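Local structure of bilirubin-inducible fluorescent protein UnaG (Anguilla japonica, 4I3B) at residues M1-I11 with T37-G48; H15-A23 with L30-T38. The protein binds unconjugated bilirubin with high affinity inside a beta-barrel and, once loaded and excited, emits green fluorescence, whereas the apoprotein does not fluoresce. All coordinates share one frame; numbering follows the deposited sequence.

Interaction 1. Residues M1-I11 with T37-G48. With BLR (3-[5-[(Z)-(4-ethenyl-3-methyl-5-oxidanylidene-pyrrol-2-ylidene)methyl]-2-[[5-[(Z)-(3-ethenyl-4-methyl-5-oxidanylidene-pyrrol-2-ylidene)methyl]-3-(3-hydroxy-3-oxopropyl)-4-methyl-1H-pyrrol-2-yl]methyl]-4-methyl-1H-pyrrol-3-yl]propanoic acid), chain G.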
loop_
_atom_site.group_PDB
_atom_site.type_symbol
_atom_site.label_atom_id
_atom_site.label_comp_id
_atom_site.label_asym_id
_atom_site.label_seq_id
_atom_site.Cartn_x
_atom_site.Cartn_y
_atom_site.Cartn_z
ATOM N N MET A 1 -12.069 13.501 0.326
ATOM C CA MET A 1 -10.730 13.775 0.912
ATOM C C MET A 1 -10.098 12.489 1.482
ATOM O O MET A 1 -10.093 11.452 0.818
ATOM C CB MET A 1 -10.865 14.888 1.958
ATOM C CG MET A 1 -12.043 14.724 2.930
ATOM S SD MET A 1 -12.337 16.254 3.833
ATOM C CE MET A 1 -10.752 16.557 4.602
ATOM N N VAL A 2 -9.551 12.551 2.693
ATOM C CA VAL A 2 -8.986 11.377 3.322
ATOM C C VAL A 2 -10.050 10.601 4.097
ATOM O O VAL A 2 -9.916 9.403 4.295
ATOM C CB VAL A 2 -7.857 11.858 4.261
ATOM C CG1 VAL A 2 -7.444 10.821 5.268
ATOM C CG2 VAL A 2 -6.636 12.372 3.409
ATOM N N GLU A 3 -11.109 11.293 4.511
ATOM C CA GLU A 3 -12.161 10.712 5.334
ATOM C C GLU A 3 -12.722 9.406 4.743
ATOM O O GLU A 3 -12.946 8.417 5.460
ATOM C CB GLU A 3 -13.271 11.756 5.527
ATOM C CG GLU A 3 -12.945 12.878 6.547
ATOM C CD GLU A 3 -11.982 13.997 6.054
ATOM O OE1 GLU A 3 -11.460 13.962 4.906
ATOM O OE2 GLU A 3 -11.749 14.941 6.852
ATOM N N LYS A 4 -12.909 9.391 3.427
ATOM C CA LYS A 4 -13.552 8.261 2.753
ATOM C C LYS A 4 -12.741 6.968 2.862
ATOM O O LYS A 4 -13.306 5.867 2.720
ATOM C CB LYS A 4 -13.814 8.574 1.275
ATOM C CG LYS A 4 -12.548 8.831 0.444
ATOM C CD LYS A 4 -12.893 9.125 -1.019
ATOM C CE LYS A 4 -11.634 9.433 -1.847
ATOM N NZ LYS A 4 -11.135 10.814 -1.669
ATOM N N PHE A 5 -11.436 7.084 3.112
ATOM C CA PHE A 5 -10.585 5.898 3.244
ATOM C C PHE A 5 -10.646 5.261 4.632
ATOM O O PHE A 5 -10.188 4.125 4.812
ATOM C CB PHE A 5 -9.122 6.211 2.899
ATOM C CG PHE A 5 -8.900 6.587 1.461
ATOM C CD1 PHE A 5 -8.834 5.623 0.453
ATOM C CD2 PHE A 5 -8.764 7.918 1.121
ATOM C CE1 PHE A 5 -8.626 5.993 -0.882
ATOM C CE2 PHE A 5 -8.557 8.308 -0.205
ATOM C CZ PHE A 5 -8.493 7.348 -1.215
ATOM N N VAL A 6 -11.172 5.985 5.611
ATOM C CA VAL A 6 -11.109 5.538 6.998
ATOM C C VAL A 6 -11.835 4.235 7.267
ATOM O O VAL A 6 -12.853 3.929 6.646
ATOM C CB VAL A 6 -11.587 6.703 7.929
ATOM C CG1 VAL A 6 -11.806 6.280 9.358
ATOM C CG2 VAL A 6 -10.558 7.830 7.876
ATOM N N GLY A 7 -11.269 3.458 8.181
ATOM C CA GLY A 7 -11.911 2.261 8.691
ATOM C C GLY A 7 -11.229 0.992 8.209
ATOM O O GLY A 7 -10.066 0.997 7.754
ATOM N N THR A 8 -11.933 -0.120 8.323
ATOM C CA THR A 8 -11.360 -1.407 8.035
ATOM C C THR A 8 -11.631 -1.843 6.596
ATOM O O THR A 8 -12.731 -1.573 6.064
ATOM C CB THR A 8 -11.916 -2.450 8.994
ATOM O OG1 THR A 8 -11.609 -2.042 10.321
ATOM C CG2 THR A 8 -11.301 -3.821 8.729
ATOM N N TRP A 9 -10.630 -2.526 6.003
ATOM C CA TRP A 9 -10.681 -3.038 4.653
ATOM C C TRP A 9 -10.064 -4.436 4.590
ATOM O O TRP A 9 -9.082 -4.725 5.277
ATOM C CB TRP A 9 -9.861 -2.151 3.729
ATOM C CG TRP A 9 -10.361 -0.780 3.536
ATOM C CD1 TRP A 9 -9.951 0.352 4.212
ATOM C CD2 TRP A 9 -11.359 -0.367 2.616
ATOM N NE1 TRP A 9 -10.629 1.450 3.728
ATOM C CE2 TRP A 9 -11.504 1.034 2.754
ATOM C CE3 TRP A 9 -12.151 -1.040 1.676
ATOM C CZ2 TRP A 9 -12.381 1.768 1.962
ATOM C CZ3 TRP A 9 -13.040 -0.297 0.901
ATOM C CH2 TRP A 9 -13.132 1.088 1.040
ATOM N N LYS A 10 -10.627 -5.318 3.762
ATOM C CA LYS A 10 -10.138 -6.685 3.606
ATOM C C LYS A 10 -9.925 -6.969 2.129
ATOM O O LYS A 10 -10.725 -6.548 1.292
ATOM C CB LYS A 10 -11.176 -7.703 4.146
ATOM C CG LYS A 10 -11.475 -7.595 5.648
ATOM C CD LYS A 10 -12.516 -8.622 6.075
ATOM C CE LYS A 10 -12.133 -10.012 5.628
ATOM N NZ LYS A 10 -12.912 -11.058 6.347
ATOM N N ILE A 11 -8.892 -7.714 1.780
ATOM C CA ILE A 11 -8.603 -7.885 0.359
ATOM C C ILE A 11 -9.719 -8.647 -0.324
ATOM O O ILE A 11 -10.329 -9.543 0.253
ATOM C CB ILE A 11 -7.222 -8.526 0.070
ATOM C CG1 ILE A 11 -6.730 -8.163 -1.337
ATOM C CG2 ILE A 11 -7.266 -10.010 0.228
ATOM C CD1 ILE A 11 -5.256 -8.507 -1.584
ATOM N N THR A 37 -0.738 -13.379 0.003
ATOM C CA THR A 37 -1.340 -12.805 1.205
ATOM C C THR A 37 -2.786 -12.353 1.017
ATOM O O THR A 37 -3.213 -12.023 -0.084
ATOM C CB THR A 37 -0.527 -11.597 1.746
ATOM O OG1 THR A 37 -0.362 -10.596 0.730
ATOM C CG2 THR A 37 0.837 -12.061 2.239
ATOM N N THR A 38 -3.513 -12.322 2.127
ATOM C CA THR A 38 -4.849 -11.752 2.160
ATOM C C THR A 38 -4.877 -10.697 3.271
ATOM O O THR A 38 -5.344 -10.945 4.378
ATOM C CB THR A 38 -5.903 -12.838 2.373
ATOM O OG1 THR A 38 -5.543 -13.600 3.526
ATOM C CG2 THR A 38 -5.973 -13.779 1.145
ATOM N N PRO A 39 -4.345 -9.501 2.983
ATOM C CA PRO A 39 -4.206 -8.461 4.006
ATOM C C PRO A 39 -5.514 -7.838 4.498
ATOM O O PRO A 39 -6.528 -7.825 3.807
ATOM C CB PRO A 39 -3.368 -7.410 3.288
ATOM C CG PRO A 39 -3.679 -7.620 1.808
ATOM C CD PRO A 39 -3.699 -9.116 1.720
ATOM N N THR A 40 -5.451 -7.319 5.725
ATOM C CA THR A 40 -6.486 -6.488 6.321
ATOM C C THR A 40 -5.818 -5.154 6.640
ATOM O O THR A 40 -4.665 -5.134 7.127
ATOM C CB THR A 40 -7.019 -7.109 7.615
ATOM O OG1 THR A 40 -7.451 -8.442 7.342
ATOM C CG2 THR A 40 -8.186 -6.323 8.152
ATOM N N LEU A 41 -6.527 -4.057 6.387
ATOM C CA LEU A 41 -6.061 -2.709 6.698
ATOM C C LEU A 41 -6.985 -2.059 7.696
ATOM O O LEU A 41 -8.208 -2.223 7.607
ATOM C CB LEU A 41 -6.089 -1.841 5.453
ATOM C CG LEU A 41 -5.551 -2.420 4.160
ATOM C CD1 LEU A 41 -5.786 -1.471 3.011
ATOM C CD2 LEU A 41 -4.099 -2.796 4.267
ATOM N N TYR A 42 -6.409 -1.253 8.590
ATOM C CA TYR A 42 -7.169 -0.442 9.535
ATOM C C TYR A 42 -6.640 0.955 9.352
ATOM O O TYR A 42 -5.497 1.247 9.731
ATOM C CB TYR A 42 -6.944 -0.904 10.977
ATOM C CG TYR A 42 -7.198 -2.371 11.189
ATOM C CD1 TYR A 42 -8.453 -2.824 11.575
ATOM C CD2 TYR A 42 -6.194 -3.312 10.975
ATOM C CE1 TYR A 42 -8.705 -4.176 11.783
ATOM C CE2 TYR A 42 -6.440 -4.665 11.141
ATOM C CZ TYR A 42 -7.689 -5.098 11.550
ATOM O OH TYR A 42 -7.903 -6.446 11.718
ATOM N N ILE A 43 -7.466 1.798 8.753
ATOM C CA ILE A 43 -7.070 3.146 8.402
ATOM C C ILE A 43 -7.712 4.154 9.339
ATOM O O ILE A 43 -8.911 4.113 9.579
ATOM C CB ILE A 43 -7.484 3.423 6.959
ATOM C CG1 ILE A 43 -6.813 2.398 6.064
ATOM C CG2 ILE A 43 -7.097 4.849 6.540
ATOM C CD1 ILE A 43 -6.989 2.637 4.562
ATOM N N SER A 44 -6.927 5.073 9.874
ATOM C CA SER A 44 -7.480 6.107 10.727
ATOM C C SER A 44 -6.873 7.451 10.284
ATOM O O SER A 44 -5.885 7.488 9.546
ATOM C CB SER A 44 -7.211 5.765 12.208
ATOM O OG SER A 44 -5.816 5.609 12.429
ATOM N N GLN A 45 -7.532 8.543 10.629
ATOM C CA GLN A 45 -7.052 9.847 10.186
ATOM C C GLN A 45 -7.285 10.892 11.235
ATOM O O GLN A 45 -8.101 10.721 12.155
ATOM C CB GLN A 45 -7.727 10.262 8.868
ATOM C CG GLN A 45 -9.162 10.764 9.002
ATOM C CD GLN A 45 -9.242 12.268 9.206
ATOM O OE1 GLN A 45 -8.347 13.013 8.798
ATOM N NE2 GLN A 45 -10.316 12.724 9.841
ATOM N N LYS A 46 -6.550 11.983 11.064
ATOM C CA LYS A 46 -6.617 13.124 11.936
ATOM C C LYS A 46 -6.547 14.381 11.069
ATOM O O LYS A 46 -5.630 14.524 10.262
ATOM C CB LYS A 46 -5.435 13.020 12.913
ATOM C CG LYS A 46 -5.712 12.047 14.054
ATOM C CD LYS A 46 -4.534 11.870 14.991
ATOM C CE LYS A 46 -4.808 10.779 16.024
ATOM N NZ LYS A 46 -3.557 10.038 16.413
ATOM N N ASP A 47 -7.548 15.256 11.193
ATOM C CA ASP A 47 -7.476 16.602 10.613
ATOM C C ASP A 47 -7.558 16.687 9.090
ATOM O O ASP A 47 -7.393 17.762 8.513
ATOM C CB ASP A 47 -6.193 17.285 11.092
ATOM C CG ASP A 47 -6.222 17.567 12.575
ATOM O OD1 ASP A 47 -7.276 18.061 13.053
ATOM O OD2 ASP A 47 -5.212 17.284 13.261
ATOM N N GLY A 48 -7.811 15.562 8.439
ATOM C CA GLY A 48 -7.937 15.536 6.995
ATOM C C GLY A 48 -6.588 15.544 6.301
ATOM O O GLY A 48 -6.528 15.531 5.068
HETATM C CHA BLR G . -0.190 -3.740 2.105
HETATM N NA BLR G . -0.634 -1.271 2.427
HETATM C C1A BLR G . 0.103 -2.378 2.708
HETATM C C2A BLR G . 1.180 -2.014 3.500
HETATM C C3A BLR G . 1.086 -0.634 3.683
HETATM C C4A BLR G . -0.050 -0.199 3.013
HETATM C CMA BLR G . 2.021 0.229 4.476
HETATM C CAA BLR G . 2.219 -2.937 4.056
HETATM C CBA BLR G . 3.497 -2.881 3.317
HETATM C CGA BLR G . 4.548 -3.768 3.882
HETATM O O1A BLR G . 4.248 -4.800 4.548
HETATM O O2A BLR G . 5.764 -3.402 3.689
HETATM C CHB BLR G . -0.510 1.200 2.981
HETATM N NB BLR G . -2.827 0.897 2.226
HETATM C C1B BLR G . -1.744 1.698 2.648
HETATM C C2B BLR G . -2.151 3.045 2.625
HETATM C C3B BLR G . -3.377 3.157 2.261
HETATM C C4B BLR G . -4.000 1.812 1.920
HETATM C CMB BLR G . -1.226 4.182 3.015
HETATM O OB BLR G . -5.063 1.453 1.550
HETATM C CAB BLR G . -4.178 4.399 2.134
HETATM C CBB BLR G . -5.483 4.440 1.726
HETATM N NC BLR G . 3.222 -7.770 1.996
HETATM C C1C BLR G . 3.879 -9.023 2.598
HETATM C C2C BLR G . 5.227 -8.957 1.968
HETATM C C3C BLR G . 5.354 -7.928 1.204
HETATM C C4C BLR G . 4.214 -7.145 1.160
HETATM C CMC BLR G . 6.246 -9.994 2.301
HETATM O OC BLR G . 3.357 -9.810 3.337
HETATM C CAC BLR G . 6.567 -7.530 0.466
HETATM C CBC BLR G . 7.398 -8.424 -0.124
HETATM C CHD BLR G . 3.991 -5.996 0.475
HETATM N ND BLR G . 1.798 -5.124 1.467
HETATM C C1D BLR G . 2.830 -5.101 0.603
HETATM C C2D BLR G . 2.625 -3.930 -0.274
HETATM C C3D BLR G . 1.464 -3.306 0.103
HETATM C C4D BLR G . 0.900 -4.029 1.256
HETATM C CMD BLR G . 3.560 -3.578 -1.383
HETATM C CAD BLR G . 0.910 -2.054 -0.521
HETATM C CBD BLR G . -0.204 -2.393 -1.491
HETATM C CGD BLR G . -1.495 -2.572 -0.778
HETATM O O1D BLR G . -2.094 -3.658 -0.876
HETATM O O2D BLR G . -2.012 -1.642 -0.116
HETATM O O HOH W 1 -11.230 15.698 9.515
#
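I43 packs its CD1 obliquely against the indole of W9, 3.8 Å from W9 CD1, and all four of its side-chain carbons gather round F5 O, within 4.0 Å. That carbonyl also receives the indole N-H: W9 NE1 is 2.9 Å from F5 O in a nearly straight bond (173°) that lies in the ring plane but comes in above the plane of the carbonyl. The bond fixes the rotation of the indole and ties the short 3-10 turn at residues 3-5 to the strand that follows. With CG1 anti to its carbonyl carbon (chi1 -59°), I43 carries CD1 inward to bilirubin, 3.7 Å from BLR CBB, the vinyl end that F5 also touches. L41, on the same face, brings CD1 to 3.3 Å from BLR OB. The backbones pair as antiparallel strands, G7 with I43 and W9 with L41 each joined by two hydrogen bonds, and I11 N adds a longer one to P39 O. On the outer face T8 and Y42 lie side by side, while the hydroxyl of Y42 turns to E56. Farther along, V6 CG2 meets Q45 CG at 3.4 Å, and Q45 OE1 accepts from G48 N on a lone pair. Backbone bonds thus join strands 7-11 and 40-46 of the barrel wall, while F5, L41 and I43 offer hydrocarbon to one end of bilirubin, consistent with apolar packing round its vinyl group.

Interaction 2. Residues H15-A23 with L30-T38; sequences HNFGEYLKA and LSDGGDATT. With BLR (3-[5-[(Z)-(4-ethenyl-3-methyl-5-oxidanylidene-pyrrol-2-ylidene)methyl]-2-[[5-[(Z)-(3-ethenyl-4-methyl-5-oxidanylidene-pyrrol-2-ylidene)methyl]-3-(3-hydroxy-3-oxopropyl)-4-methyl-1H-pyrrol-2-yl]methyl]-4-methyl-1H-pyrrol-3-yl]propanoic acid), chain G.
The phenyl ring of F17 carries L21 CD1 on one face, 3.7 Å above its plane and displaced toward the rim, while its edge meets G34 O and a pyrrole ring of bilirubin. F17 CD2 lies 3.5 Å from G34 O, and at the far end of the ring F17 CZ comes within 3.7 Å of BLR C2D. CG stands opposite the backbone N across the first bond (chi1 -174°), which swings the ring between helix 30-36 and the ligand. Cut back to an alanine, F17 would probably leave a gap beside G34 and the pigment, and L21 CD1 without the ring it lies on. L21 also reaches the vinyl carbon BLR CBC with CD1 and packs CB against S31 CB at 3.7 Å. The close approach of the helices, 7.9 Å between the axes of 17-23 and 30-36, is consistent with glycines at the interface: a beta carbon on G34 would collide with L21 CD1, and one on G18 would press against D35 CB. D35 OD1 takes the G18 amide at 2.9 Å, on its anti side and 25° out of the carboxylate plane. Two waters donate to the same oxygen; one links it to F17 N, the other to E19 OE1, bridging two carboxylates that would probably repel each other. This antiparallel pair, 146° between directions, is the helix-turn-helix lid of the fatty-acid-binding-protein fold. Beneath it F17 rests on L123 of strand 118-125 and makes a cation-pi contact with R132 of strand 128-135, which Y20 also touches through A130.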
loop_
_atom_site.group_PDB
_atom_site.type_symbol
_atom_site.label_atom_id
_atom_site.label_comp_id
_atom_site.label_asym_id
_atom_site.label_seq_id
_atom_site.Cartn_x
_atom_site.Cartn_y
_atom_site.Cartn_z
ATOM N N HIS A 15 -3.813 -8.866 -8.704
ATOM C CA HIS A 15 -3.274 -9.324 -9.982
ATOM C C HIS A 15 -1.885 -8.759 -10.186
ATOM O O HIS A 15 -1.653 -7.548 -10.039
ATOM C CB HIS A 15 -4.174 -8.905 -11.150
ATOM C CG HIS A 15 -3.678 -9.380 -12.475
ATOM N ND1 HIS A 15 -3.585 -10.716 -12.787
ATOM C CD2 HIS A 15 -3.173 -8.713 -13.544
ATOM C CE1 HIS A 15 -3.099 -10.856 -14.004
ATOM N NE2 HIS A 15 -2.840 -9.655 -14.489
ATOM N N ASN A 16 -0.980 -9.660 -10.562
ATOM C CA ASN A 16 0.387 -9.369 -10.907
ATOM C C ASN A 16 1.218 -8.852 -9.720
ATOM O O ASN A 16 2.260 -8.220 -9.909
ATOM C CB ASN A 16 0.487 -8.383 -12.090
ATOM C CG ASN A 16 1.732 -8.639 -12.960
ATOM O OD1 ASN A 16 2.059 -9.774 -13.306
ATOM N ND2 ASN A 16 2.434 -7.569 -13.289
ATOM N N PHE A 17 0.781 -9.149 -8.501
ATOM C CA PHE A 17 1.395 -8.551 -7.322
ATOM C C PHE A 17 2.796 -9.117 -7.050
ATOM O O PHE A 17 3.734 -8.366 -6.782
ATOM C CB PHE A 17 0.470 -8.693 -6.114
ATOM C CG PHE A 17 0.961 -7.969 -4.866
ATOM C CD1 PHE A 17 1.422 -6.660 -4.905
ATOM C CD2 PHE A 17 0.946 -8.627 -3.641
ATOM C CE1 PHE A 17 1.844 -6.036 -3.753
ATOM C CE2 PHE A 17 1.359 -7.983 -2.489
ATOM C CZ PHE A 17 1.831 -6.698 -2.556
ATOM N N GLY A 18 2.956 -10.435 -7.157
ATOM C CA GLY A 18 4.277 -10.997 -6.988
ATOM C C GLY A 18 5.280 -10.455 -7.970
ATOM O O GLY A 18 6.440 -10.251 -7.617
ATOM N N GLU A 19 4.843 -10.251 -9.209
ATOM C CA GLU A 19 5.723 -9.686 -10.243
ATOM C C GLU A 19 6.135 -8.250 -9.885
ATOM O O GLU A 19 7.303 -7.863 -10.032
ATOM C CB GLU A 19 5.015 -9.735 -11.599
ATOM C CG GLU A 19 4.828 -11.154 -12.126
ATOM C CD GLU A 19 3.582 -11.932 -11.625
ATOM O OE1 GLU A 19 2.863 -11.528 -10.685
ATOM O OE2 GLU A 19 3.294 -12.994 -12.231
ATOM N N TYR A 20 5.200 -7.468 -9.338
ATOM C CA TYR A 20 5.507 -6.129 -8.844
ATOM C C TYR A 20 6.524 -6.217 -7.712
ATOM O O TYR A 20 7.507 -5.461 -7.673
ATOM C CB TYR A 20 4.222 -5.421 -8.382
ATOM C CG TYR A 20 4.546 -4.156 -7.643
ATOM C CD1 TYR A 20 4.810 -2.984 -8.326
ATOM C CD2 TYR A 20 4.646 -4.135 -6.247
ATOM C CE1 TYR A 20 5.146 -1.836 -7.641
ATOM C CE2 TYR A 20 4.988 -2.990 -5.564
ATOM C CZ TYR A 20 5.231 -1.851 -6.246
ATOM O OH TYR A 20 5.579 -0.721 -5.535
ATOM N N LEU A 21 6.325 -7.150 -6.777
ATOM C CA LEU A 21 7.242 -7.268 -5.653
ATOM C C LEU A 21 8.658 -7.647 -6.116
ATOM O O LEU A 21 9.647 -7.129 -5.607
ATOM C CB LEU A 21 6.690 -8.249 -4.608
ATOM C CG LEU A 21 5.395 -7.802 -3.905
ATOM C CD1 LEU A 21 4.945 -8.909 -2.977
ATOM C CD2 LEU A 21 5.631 -6.538 -3.105
ATOM N N LYS A 22 8.742 -8.531 -7.110
ATOM C CA LYS A 22 10.040 -8.861 -7.714
ATOM C C LYS A 22 10.691 -7.631 -8.364
ATOM O O LYS A 22 11.910 -7.443 -8.286
ATOM C CB LYS A 22 9.908 -9.988 -8.754
ATOM C CG LYS A 22 11.163 -10.205 -9.594
ATOM C CD LYS A 22 11.095 -11.504 -10.409
ATOM C CE LYS A 22 12.323 -11.664 -11.309
ATOM N NZ LYS A 22 12.728 -13.087 -11.450
ATOM N N ALA A 23 9.884 -6.793 -9.013
ATOM C CA ALA A 23 10.384 -5.616 -9.695
ATOM C C ALA A 23 10.950 -4.575 -8.722
ATOM O O ALA A 23 11.900 -3.877 -9.073
ATOM C CB ALA A 23 9.306 -5.010 -10.555
ATOM N N LEU A 30 9.689 -13.848 -0.512
ATOM C CA LEU A 30 8.763 -12.783 -0.113
ATOM C C LEU A 30 7.870 -12.310 -1.245
ATOM O O LEU A 30 6.747 -11.864 -1.010
ATOM C CB LEU A 30 9.550 -11.587 0.467
ATOM C CG LEU A 30 10.239 -11.909 1.797
ATOM C CD1 LEU A 30 10.907 -10.654 2.298
ATOM C CD2 LEU A 30 9.267 -12.490 2.813
ATOM N N SER A 31 8.329 -12.378 -2.492
ATOM C CA SER A 31 7.450 -11.937 -3.563
ATOM C C SER A 31 6.378 -12.999 -3.756
ATOM O O SER A 31 5.205 -12.654 -3.897
ATOM C CB SER A 31 8.195 -11.618 -4.859
ATOM O OG SER A 31 8.980 -12.694 -5.350
ATOM N N ASP A 32 6.768 -14.275 -3.737
ATOM C CA ASP A 32 5.769 -15.335 -3.859
ATOM C C ASP A 32 4.857 -15.369 -2.616
ATOM O O ASP A 32 3.633 -15.552 -2.720
ATOM C CB ASP A 32 6.424 -16.701 -4.034
ATOM C CG ASP A 32 7.076 -16.871 -5.395
ATOM O OD1 ASP A 32 6.812 -16.061 -6.313
ATOM O OD2 ASP A 32 7.856 -17.824 -5.547
ATOM N N GLY A 33 5.442 -15.187 -1.439
ATOM C CA GLY A 33 4.648 -15.107 -0.222
ATOM C C GLY A 33 3.683 -13.933 -0.272
ATOM O O GLY A 33 2.485 -14.075 -0.010
ATOM N N GLY A 34 4.203 -12.760 -0.617
ATOM C CA GLY A 34 3.364 -11.571 -0.721
ATOM C C GLY A 34 2.211 -11.755 -1.691
ATOM O O GLY A 34 1.072 -11.342 -1.436
ATOM N N ASP A 35 2.484 -12.390 -2.823
ATOM C CA ASP A 35 1.428 -12.621 -3.794
ATOM C C ASP A 35 0.256 -13.397 -3.203
ATOM O O ASP A 35 -0.878 -13.143 -3.584
ATOM C CB ASP A 35 1.935 -13.342 -5.037
ATOM C CG ASP A 35 0.929 -13.339 -6.173
ATOM O OD1 ASP A 35 0.778 -12.284 -6.820
ATOM O OD2 ASP A 35 0.278 -14.370 -6.419
ATOM N N ALA A 36 0.533 -14.292 -2.260
ATOM C CA ALA A 36 -0.487 -15.151 -1.667
ATOM C C ALA A 36 -1.193 -14.534 -0.480
ATOM O O ALA A 36 -2.147 -15.112 0.020
ATOM C CB ALA A 36 0.150 -16.504 -1.251
ATOM N N THR A 37 -0.738 -13.379 0.003
ATOM C CA THR A 37 -1.340 -12.805 1.205
ATOM C C THR A 37 -2.786 -12.353 1.017
ATOM O O THR A 37 -3.213 -12.023 -0.084
ATOM C CB THR A 37 -0.527 -11.597 1.746
ATOM O OG1 THR A 37 -0.362 -10.596 0.730
ATOM C CG2 THR A 37 0.837 -12.061 2.239
ATOM N N THR A 38 -3.513 -12.322 2.127
ATOM C CA THR A 38 -4.849 -11.752 2.160
ATOM C C THR A 38 -4.877 -10.697 3.271
ATOM O O THR A 38 -5.344 -10.945 4.378
ATOM C CB THR A 38 -5.903 -12.838 2.373
ATOM O OG1 THR A 38 -5.543 -13.600 3.526
ATOM C CG2 THR A 38 -5.973 -13.779 1.145
HETATM C CHA BLR G . -0.190 -3.740 2.105
HETATM N NA BLR G . -0.634 -1.271 2.427
HETATM C C1A BLR G . 0.103 -2.378 2.708
HETATM C C2A BLR G . 1.180 -2.014 3.500
HETATM C C3A BLR G . 1.086 -0.634 3.683
HETATM C C4A BLR G . -0.050 -0.199 3.013
HETATM C CMA BLR G . 2.021 0.229 4.476
HETATM C CAA BLR G . 2.219 -2.937 4.056
HETATM C CBA BLR G . 3.497 -2.881 3.317
HETATM C CGA BLR G . 4.548 -3.768 3.882
HETATM O O1A BLR G . 4.248 -4.800 4.548
HETATM O O2A BLR G . 5.764 -3.402 3.689
HETATM C CHB BLR G . -0.510 1.200 2.981
HETATM N NB BLR G . -2.827 0.897 2.226
HETATM C C1B BLR G . -1.744 1.698 2.648
HETATM C C2B BLR G . -2.151 3.045 2.625
HETATM C C3B BLR G . -3.377 3.157 2.261
HETATM C C4B BLR G . -4.000 1.812 1.920
HETATM C CMB BLR G . -1.226 4.182 3.015
HETATM O OB BLR G . -5.063 1.453 1.550
HETATM C CAB BLR G . -4.178 4.399 2.134
HETATM C CBB BLR G . -5.483 4.440 1.726
HETATM N NC BLR G . 3.222 -7.770 1.996
HETATM C C1C BLR G . 3.879 -9.023 2.598
HETATM C C2C BLR G . 5.227 -8.957 1.968
HETATM C C3C BLR G . 5.354 -7.928 1.204
HETATM C C4C BLR G . 4.214 -7.145 1.160
HETATM C CMC BLR G . 6.246 -9.994 2.301
HETATM O OC BLR G . 3.357 -9.810 3.337
HETATM C CAC BLR G . 6.567 -7.530 0.466
HETATM C CBC BLR G . 7.398 -8.424 -0.124
HETATM C CHD BLR G . 3.991 -5.996 0.475
HETATM N ND BLR G . 1.798 -5.124 1.467
HETATM C C1D BLR G . 2.830 -5.101 0.603
HETATM C C2D BLR G . 2.625 -3.930 -0.274
HETATM C C3D BLR G . 1.464 -3.306 0.103
HETATM C C4D BLR G . 0.900 -4.029 1.256
HETATM C CMD BLR G . 3.560 -3.578 -1.383
HETATM C CAD BLR G . 0.910 -2.054 -0.521
HETATM C CBD BLR G . -0.204 -2.393 -1.491
HETATM C CGD BLR G . -1.495 -2.572 -0.778
HETATM O O1D BLR G . -2.094 -3.658 -0.876
HETATM O O2D BLR G . -2.012 -1.642 -0.116
HETATM O O HOH W 2 -1.440 -10.992 -7.551
HETATM O O HOH W 3 0.829 -12.956 -9.590
#

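How the interactions relate
Interactions 1 and 2 lie on opposite sides of the chain's centre, their own centres about 21 Å apart, and bilirubin spans the space between them. Strand 7-15 runs on into helix 17-23, and helix 28-36 leads back into strand 40-46, so the lid pair is inserted between two neighbouring barrel strands. T37 and T38 lie in segments of both interactions. T37 marks the changeover: its hydroxyl bonds to G34 O at the end of the lid helix and to R132, which binds bilirubin, while T37 CG2 sits 3.6 Å from BLR OC. Interaction 1 flanks one terminal vinyl group of the pigment and interaction 2 the other; N57, T61, S80, R112, R132 and Y134 give hydrogen bonds to it.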